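Local coordinates for protein response regulator receiver modulated diguanylate cyclase with PAS/PAC sensor (Desulfovibrio desulfuricans subsp. desulfuricans, PDB 3CG0) that probably couples phosphorylation of its receiver domain, the only part in this crystal, to a GGDEF diguanylate cyclase domain that makes cyclic di-GMP, at residues 58-63 with 85-90; 67-72 with 97-102. One frame throughout, in Å; residues are numbered along the deposited sequence.

In the fold
The 58-63/85-90 contact (contact 1) lies in the parallel sheet of the CheY-like receiver domain, its centre about 5 Å from the centre of the chain. Contact 2 (67-72/97-102) lies further out, its centre about 12 Å from the chain centre, where helices 70-80 and 94-101 meet beside that sheet. The two contact centres are about 10 Å apart and the contacts touch: Ala100 CB sits 3.6 Å from Ile62 CD1 and 3.7 Å from Phe87 CE2. Val60 CG1 packs against the backbone oxygen Gly70 O at 3.3 Å. Asp61, the predicted phosphorylation site, belongs to contact 1 and ends strand 57-61, which helix 70-80 follows in the chain.

Contact 1: 58-63 with 85-90; sequences ALVDIM and IIFITS
Ala58 to Asp61 and Ile85 to Ile88 pair in register as the two parallel strands of a beta-alpha-beta crossover unit in the receiver fold, with Asp61, the predicted phosphorylation site, unmodified at the C-terminal end of the first strand. Backbone bonds alternate across the pair: Ile86 N to Ala58 O at 3.2 Å, Val60 N to Ile86 O at 3.1 Å, then Ile88 N to Val60 O, whose modelled length is doubtfully short. A fourth, Ile62 N to Ile88 O at 2.9 Å, carries the pairing one residue past strand 58-61.

The Phe87 ring is sandwiched between aliphatic groups. Ile62 CD1 makes a CH-pi contact 4.2 Å from its centroid and 18° off the normal, offset toward the rim; Ile85 CG2 lies over the centre of the opposite face. Ile62 CG1 stands anti to the backbone N (chi1 -160°), and the Ile62 side chain crosses that of Phe87 at about a right angle. Val60 instead runs beside Phe87, with its CB 4.1 Å from Phe87 CD1. On the other sheet face Leu59 and Ile86 lie side by side, Leu59 CD2 meeting Ile86 CB at 3.8 Å. On that same face Ile88 crosses Asp61 at about a right angle, with Ile88 CG2 4.0 Å from Asp61 OD2.

At the strand end, Asp61 OD1 uses its anti lone pair to accept from Met63 N at 3.1 Å, an Asx turn that ties the carboxylate to the loop. Its other oxygen, OD2, has a long, weak ion pair with Lys111.

Helix 70-80 packs on Ala58, Ile85 and Phe87, and helix 94-101 on Ile62, Phe87 and Thr89. Within the sheet, strand 11-15 bonds to the other edge of 57-61, making 57-61 the central strand, and strand 107-110 lies beyond 85-89.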
ATOM      1  N   ALA C  58     -17.177 -17.644  11.047  1.00 33.56           N
ATOM      2  CA  ALA C  58     -18.037 -18.759  11.411  1.00 35.67           C
ATOM      3  C   ALA C  58     -17.407 -20.057  10.942  1.00 33.22           C
ATOM      4  O   ALA C  58     -16.987 -20.157   9.784  1.00 37.05           O
ATOM      5  CB  ALA C  58     -19.423 -18.582  10.788  1.00 35.36           C
ATOM      6  N   LEU C  59     -17.320 -21.039  11.844  1.00 36.23           N
ATOM      7  CA  LEU C  59     -16.871 -22.382  11.484  1.00 35.61           C
ATOM      8  C   LEU C  59     -18.092 -23.261  11.360  1.00 37.17           C
ATOM      9  O   LEU C  59     -18.828 -23.411  12.319  1.00 37.54           O
ATOM     10  CB  LEU C  59     -15.912 -22.951  12.532  1.00 40.81           C
ATOM     11  CG  LEU C  59     -14.648 -22.159  12.884  1.00 42.87           C
ATOM     12  CD1 LEU C  59     -13.734 -23.025  13.716  1.00 39.62           C
ATOM     13  CD2 LEU C  59     -13.927 -21.660  11.650  1.00 34.55           C
ATOM     14  N   VAL C  60     -18.327 -23.812  10.171  1.00 39.30           N
ATOM     15  CA  VAL C  60     -19.573 -24.536   9.880  1.00 33.15           C
ATOM     16  C   VAL C  60     -19.265 -25.982   9.517  1.00 41.79           C
ATOM     17  O   VAL C  60     -18.349 -26.246   8.718  1.00 37.36           O
ATOM     18  CB  VAL C  60     -20.396 -23.851   8.739  1.00 35.10           C
ATOM     19  CG1 VAL C  60     -21.717 -24.601   8.461  1.00 27.00           C
ATOM     20  CG2 VAL C  60     -20.725 -22.401   9.086  1.00 28.90           C
ATOM     21  N   ASP C  61     -20.004 -26.928  10.101  1.00 36.23           N
ATOM     22  CA  ASP C  61     -19.844 -28.309   9.659  1.00 44.38           C
ATOM     23  C   ASP C  61     -20.606 -28.486   8.372  1.00 46.03           C
ATOM     24  O   ASP C  61     -21.820 -28.239   8.312  1.00 50.86           O
ATOM     25  CB  ASP C  61     -20.279 -29.344  10.693  1.00 45.98           C
ATOM     26  CG  ASP C  61     -19.585 -30.689  10.486  1.00 50.78           C
ATOM     27  OD1 ASP C  61     -19.753 -31.311   9.414  1.00 34.22           O
ATOM     28  OD2 ASP C  61     -18.837 -31.118  11.387  1.00 64.37           O
ATOM     29  N   ILE C  62     -19.882 -28.911   7.339  1.00 45.98           N
ATOM     30  CA  ILE C  62     -20.442 -29.038   6.002  1.00 42.21           C
ATOM     31  C   ILE C  62     -21.557 -30.080   5.973  1.00 46.90           C
ATOM     32  O   ILE C  62     -22.472 -29.991   5.162  1.00 49.88           O
ATOM     33  CB  ILE C  62     -19.327 -29.319   4.938  1.00 40.91           C
ATOM     34  CG1 ILE C  62     -19.809 -28.966   3.524  1.00 42.66           C
ATOM     35  CG2 ILE C  62     -18.773 -30.768   5.025  1.00 31.56           C
ATOM     36  CD1 ILE C  62     -18.673 -28.684   2.556  1.00 42.10           C
ATOM     37  N   MET C  63     -21.498 -31.014   6.923  1.00 54.77           N
ATOM     38  CA  MET C  63     -22.365 -32.183   6.954  1.00 58.58           C
ATOM     39  C   MET C  63     -23.575 -32.066   7.885  1.00 58.25           C
ATOM     40  O   MET C  63     -24.227 -33.080   8.155  1.00 60.47           O
ATOM     41  CB  MET C  63     -21.534 -33.432   7.291  1.00 63.04           C
ATOM     42  CG  MET C  63     -21.467 -34.479   6.169  1.00 74.95           C
ATOM     43  SD  MET C  63     -20.678 -33.984   4.617  1.00 78.69           S
ATOM     44  CE  MET C  63     -21.834 -34.700   3.453  1.00 71.14           C
ATOM     45  N   ILE C  85     -16.318 -17.737   5.980  1.00 31.41           N
ATOM     46  CA  ILE C  85     -16.708 -19.089   6.288  1.00 37.27           C
ATOM     47  C   ILE C  85     -15.548 -20.038   6.093  1.00 38.76           C
ATOM     48  O   ILE C  85     -14.926 -20.050   5.030  1.00 37.72           O
ATOM     49  CB  ILE C  85     -17.850 -19.559   5.346  1.00 28.40           C
ATOM     50  CG1 ILE C  85     -19.083 -18.649   5.490  1.00 24.97           C
ATOM     51  CG2 ILE C  85     -18.201 -21.025   5.615  1.00 38.16           C
ATOM     52  CD1 ILE C  85     -19.551 -18.421   6.939  1.00 26.64           C
ATOM     53  N   ILE C  86     -15.277 -20.840   7.115  1.00 31.92           N
ATOM     54  CA  ILE C  86     -14.453 -22.023   6.938  1.00 40.29           C
ATOM     55  C   ILE C  86     -15.347 -23.217   7.191  1.00 42.00           C
ATOM     56  O   ILE C  86     -16.054 -23.259   8.203  1.00 46.13           O
ATOM     57  CB  ILE C  86     -13.252 -22.037   7.897  1.00 40.39           C
ATOM     58  CG1 ILE C  86     -12.487 -20.717   7.777  1.00 31.84           C
ATOM     59  CG2 ILE C  86     -12.345 -23.260   7.632  1.00 35.27           C
ATOM     60  CD1 ILE C  86     -11.233 -20.657   8.596  1.00 41.65           C
ATOM     61  N   PHE C  87     -15.366 -24.164   6.254  1.00 44.59           N
ATOM     62  CA  PHE C  87     -16.155 -25.371   6.454  1.00 39.21           C
ATOM     63  C   PHE C  87     -15.352 -26.395   7.210  1.00 37.27           C
ATOM     64  O   PHE C  87     -14.175 -26.589   6.941  1.00 35.94           O
ATOM     65  CB  PHE C  87     -16.617 -25.989   5.141  1.00 37.59           C
ATOM     66  CG  PHE C  87     -17.819 -25.330   4.545  1.00 41.48           C
ATOM     67  CD1 PHE C  87     -19.071 -25.414   5.160  1.00 31.57           C
ATOM     68  CD2 PHE C  87     -17.711 -24.671   3.329  1.00 39.67           C
ATOM     69  CE1 PHE C  87     -20.161 -24.821   4.588  1.00 31.85           C
ATOM     70  CE2 PHE C  87     -18.812 -24.068   2.743  1.00 41.48           C
ATOM     71  CZ  PHE C  87     -20.032 -24.134   3.369  1.00 29.25           C
ATOM     72  N   ILE C  88     -16.005 -27.046   8.159  1.00 38.74           N
ATOM     73  CA  ILE C  88     -15.440 -28.192   8.865  1.00 44.15           C
ATOM     74  C   ILE C  88     -15.941 -29.452   8.169  1.00 48.90           C
ATOM     75  O   ILE C  88     -17.152 -29.648   8.021  1.00 56.15           O
ATOM     76  CB  ILE C  88     -15.838 -28.180  10.364  1.00 46.75           C
ATOM     77  CG1 ILE C  88     -15.466 -26.837  11.024  1.00 45.94           C
ATOM     78  CG2 ILE C  88     -15.224 -29.359  11.093  1.00 42.34           C
ATOM     79  CD1 ILE C  88     -13.967 -26.473  10.953  1.00 43.18           C
ATOM     80  N   THR C  89     -15.018 -30.293   7.715  1.00 52.51           N
ATOM     81  CA  THR C  89     -15.389 -31.428   6.872  1.00 62.74           C
ATOM     82  C   THR C  89     -15.055 -32.782   7.491  1.00 68.70           C
ATOM     83  O   THR C  89     -14.169 -32.894   8.340  1.00 67.72           O
ATOM     84  CB  THR C  89     -14.723 -31.369   5.467  1.00 62.84           C
ATOM     85  OG1 THR C  89     -13.318 -31.609   5.587  1.00 67.27           O
ATOM     86  CG2 THR C  89     -14.956 -30.036   4.788  1.00 57.52           C
ATOM     87  N   SER C  90     -15.781 -33.809   7.061  1.00 77.70           N
ATOM     88  CA  SER C  90     -15.390 -35.190   7.317  1.00 85.85           C
ATOM     89  C   SER C  90     -15.618 -36.063   6.087  1.00 89.82           C
ATOM     90  O   SER C  90     -14.708 -36.755   5.629  1.00 89.35           O
ATOM     91  CB  SER C  90     -16.161 -35.752   8.512  1.00 86.11           C
ATOM     92  OG  SER C  90     -17.558 -35.582   8.343  1.00 85.59           O
TER

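Contact 2: 67-72 with 97-102; sequences ALDGVE and FQRAKR
Arg99 and Asp69 meet tip to tip in a salt bridge made through a single guanidinium nitrogen. Arg99 NH2 donates to Asp69 OD1 at 2.9 Å with an N-H...O angle of 153°, and more weakly to Asp69 OD2 at 3.1 Å. Both bonds come from the one nitrogen, and with the carboxylate and guanidinium planes 78° apart the pairing is not coplanar. A bend at chi3 turns Arg99 NE out of an extended chain.

Asp69 CG occupies the crowded position between its own backbone N and carbonyl carbon. From there OD2 accepts from Glu72 N at 2.9 Å, making Asp69 the N-cap of helix 70-80. In return Asp69 N donates weakly to Glu72 OE2 at 3.3 Å, which completes a capping box. Because Asp69 OD1 and Glu72 OE2 are both acceptors and lie 3.2 Å apart, the positive charge of Arg99 would be expected to ease their repulsion.

Val71 forms the apolar side of this meeting of helices 70-80 and 94-101. Its CB lies over one face of the Arg99 guanidinium. Val71 CG1, anti to the backbone N (chi1 174°), touches Arg99 O at 3.4 Å, while CG2 meets Ala100 CB at 4.0 Å. Val103 also packs on Val71.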
ATOM      1  N   ALA C  67     -32.982 -28.676   9.956  1.00 74.17           N
ATOM      2  CA  ALA C  67     -33.727 -27.519   9.465  1.00 73.40           C
ATOM      3  C   ALA C  67     -33.040 -26.807   8.294  1.00 73.53           C
ATOM      4  O   ALA C  67     -33.650 -26.607   7.237  1.00 75.10           O
ATOM      5  CB  ALA C  67     -33.988 -26.547  10.608  1.00 75.17           C
ATOM      6  N   LEU C  68     -31.782 -26.419   8.504  1.00 68.68           N
ATOM      7  CA  LEU C  68     -30.907 -25.914   7.447  1.00 61.46           C
ATOM      8  C   LEU C  68     -29.700 -26.823   7.442  1.00 56.00           C
ATOM      9  O   LEU C  68     -29.239 -27.225   8.507  1.00 57.95           O
ATOM     10  CB  LEU C  68     -30.433 -24.491   7.747  1.00 56.93           C
ATOM     11  CG  LEU C  68     -31.358 -23.284   7.652  1.00 58.58           C
ATOM     12  CD1 LEU C  68     -30.637 -22.068   8.166  1.00 59.96           C
ATOM     13  CD2 LEU C  68     -31.825 -23.040   6.227  1.00 61.68           C
ATOM     14  N   ASP C  69     -29.184 -27.158   6.266  1.00 47.45           N
ATOM     15  CA  ASP C  69     -27.942 -27.925   6.211  1.00 49.77           C
ATOM     16  C   ASP C  69     -26.735 -26.999   6.397  1.00 44.61           C
ATOM     17  O   ASP C  69     -26.904 -25.790   6.577  1.00 50.74           O
ATOM     18  CB  ASP C  69     -27.844 -28.809   4.951  1.00 51.36           C
ATOM     19  CG  ASP C  69     -27.946 -28.024   3.650  1.00 62.24           C
ATOM     20  OD1 ASP C  69     -28.859 -28.333   2.855  1.00 69.75           O
ATOM     21  OD2 ASP C  69     -27.113 -27.120   3.402  1.00 64.40           O
ATOM     22  N   GLY C  70     -25.531 -27.566   6.360  1.00 40.27           N
ATOM     23  CA  GLY C  70     -24.301 -26.806   6.581  1.00 41.98           C
ATOM     24  C   GLY C  70     -24.085 -25.751   5.520  1.00 39.27           C
ATOM     25  O   GLY C  70     -23.667 -24.635   5.810  1.00 44.59           O
ATOM     26  N   VAL C  71     -24.420 -26.109   4.288  1.00 43.39           N
ATOM     27  CA  VAL C  71     -24.210 -25.231   3.150  1.00 41.20           C
ATOM     28  C   VAL C  71     -25.148 -24.022   3.189  1.00 37.89           C
ATOM     29  O   VAL C  71     -24.708 -22.889   2.976  1.00 40.55           O
ATOM     30  CB  VAL C  71     -24.246 -26.030   1.816  1.00 36.48           C
ATOM     31  CG1 VAL C  71     -24.171 -25.116   0.627  1.00 41.17           C
ATOM     32  CG2 VAL C  71     -23.069 -26.996   1.768  1.00 33.40           C
ATOM     33  N   GLU C  72     -26.418 -24.267   3.508  1.00 38.69           N
ATOM     34  CA  GLU C  72     -27.429 -23.218   3.604  1.00 42.82           C
ATOM     35  C   GLU C  72     -27.231 -22.321   4.812  1.00 38.97           C
ATOM     36  O   GLU C  72     -27.550 -21.138   4.771  1.00 42.19           O
ATOM     37  CB  GLU C  72     -28.823 -23.827   3.715  1.00 41.40           C
ATOM     38  CG  GLU C  72     -29.315 -24.568   2.486  1.00 54.09           C
ATOM     39  CD  GLU C  72     -30.699 -25.148   2.702  1.00 60.28           C
ATOM     40  OE1 GLU C  72     -31.631 -24.735   1.979  1.00 75.21           O
ATOM     41  OE2 GLU C  72     -30.863 -26.000   3.612  1.00 67.03           O
ATOM     42  N   PHE C  97     -19.877 -30.565  -1.826  1.00 58.53           N
ATOM     43  CA  PHE C  97     -18.772 -29.657  -2.157  1.00 60.15           C
ATOM     44  C   PHE C  97     -19.046 -28.793  -3.389  1.00 63.91           C
ATOM     45  O   PHE C  97     -18.409 -27.753  -3.563  1.00 68.86           O
ATOM     46  CB  PHE C  97     -17.466 -30.428  -2.353  1.00 60.37           C
ATOM     47  CG  PHE C  97     -16.882 -30.967  -1.077  1.00 59.95           C
ATOM     48  CD1 PHE C  97     -16.431 -30.104  -0.078  1.00 63.05           C
ATOM     49  CD2 PHE C  97     -16.771 -32.335  -0.877  1.00 63.44           C
ATOM     50  CE1 PHE C  97     -15.891 -30.600   1.103  1.00 63.33           C
ATOM     51  CE2 PHE C  97     -16.228 -32.843   0.305  1.00 65.25           C
ATOM     52  CZ  PHE C  97     -15.792 -31.972   1.296  1.00 63.01           C
ATOM     53  N   GLN C  98     -19.979 -29.229  -4.239  1.00 65.07           N
ATOM     54  CA  GLN C  98     -20.443 -28.423  -5.372  1.00 66.55           C
ATOM     55  C   GLN C  98     -21.286 -27.264  -4.864  1.00 63.81           C
ATOM     56  O   GLN C  98     -21.108 -26.131  -5.311  1.00 64.58           O
ATOM     57  CB  GLN C  98     -21.280 -29.246  -6.365  1.00 69.83           C
ATOM     58  CG  GLN C  98     -20.643 -30.522  -6.881  1.00 74.53           C
ATOM     59  CD  GLN C  98     -19.992 -30.359  -8.230  1.00 81.66           C
ATOM     60  OE1 GLN C  98     -18.991 -29.652  -8.377  1.00 85.38           O
ATOM     61  NE2 GLN C  98     -20.547 -31.033  -9.226  1.00 79.72           N
ATOM     62  N   ARG C  99     -22.205 -27.549  -3.937  1.00 60.71           N
ATOM     63  CA  ARG C  99     -23.068 -26.508  -3.372  1.00 61.10           C
ATOM     64  C   ARG C  99     -22.296 -25.606  -2.421  1.00 58.55           C
ATOM     65  O   ARG C  99     -22.623 -24.430  -2.274  1.00 62.39           O
ATOM     66  CB  ARG C  99     -24.280 -27.084  -2.631  1.00 62.22           C
ATOM     67  CG  ARG C  99     -24.783 -28.421  -3.112  1.00 65.52           C
ATOM     68  CD  ARG C  99     -26.286 -28.595  -2.905  1.00 65.87           C
ATOM     69  NE  ARG C  99     -26.850 -27.814  -1.802  1.00 63.81           N
ATOM     70  CZ  ARG C  99     -27.026 -28.262  -0.560  1.00 62.37           C
ATOM     71  NH1 ARG C  99     -26.657 -29.492  -0.219  1.00 52.76           N
ATOM     72  NH2 ARG C  99     -27.563 -27.465   0.353  1.00 64.73           N
ATOM     73  N   ALA C 100     -21.273 -26.163  -1.776  1.00 58.78           N
ATOM     74  CA  ALA C 100     -20.427 -25.401  -0.860  1.00 55.07           C
ATOM     75  C   ALA C 100     -19.573 -24.387  -1.617  1.00 52.09           C
ATOM     76  O   ALA C 100     -19.327 -23.300  -1.117  1.00 45.14           O
ATOM     77  CB  ALA C 100     -19.561 -26.326  -0.049  1.00 55.63           C
ATOM     78  N   LYS C 101     -19.150 -24.746  -2.830  1.00 54.50           N
ATOM     79  CA  LYS C 101     -18.450 -23.825  -3.734  1.00 51.98           C
ATOM     80  C   LYS C 101     -19.190 -22.487  -3.894  1.00 52.97           C
ATOM     81  O   LYS C 101     -18.571 -21.427  -3.849  1.00 51.58           O
ATOM     82  CB  LYS C 101     -18.245 -24.481  -5.105  1.00 52.56           C
ATOM     83  CG  LYS C 101     -17.252 -23.751  -6.011  1.00 63.98           C
ATOM     84  CD  LYS C 101     -17.536 -23.964  -7.502  1.00 77.81           C
ATOM     85  CE  LYS C 101     -16.835 -25.197  -8.078  1.00 86.53           C
ATOM     86  NZ  LYS C 101     -17.622 -26.450  -7.885  1.00 93.23           N
ATOM     87  N   ARG C 102     -20.513 -22.552  -4.043  1.00 51.97           N
ATOM     88  CA  ARG C 102     -21.350 -21.371  -4.303  1.00 54.80           C
ATOM     89  C   ARG C 102     -21.471 -20.353  -3.169  1.00 57.07           C
ATOM     90  O   ARG C 102     -21.809 -19.193  -3.423  1.00 62.87           O
ATOM     91  CB  ARG C 102     -22.755 -21.784  -4.760  1.00 56.15           C
ATOM     92  CG  ARG C 102     -22.843 -22.177  -6.226  1.00 63.69           C
ATOM     93  CD  ARG C 102     -23.031 -23.671  -6.419  1.00 73.32           C
ATOM     94  NE  ARG C 102     -24.405 -24.092  -6.142  1.00 80.63           N
ATOM     95  CZ  ARG C 102     -24.922 -25.273  -6.486  1.00 85.84           C
ATOM     96  NH1 ARG C 102     -24.187 -26.174  -7.132  1.00 86.73           N
ATOM     97  NH2 ARG C 102     -26.183 -25.555  -6.183  1.00 79.45           N
TER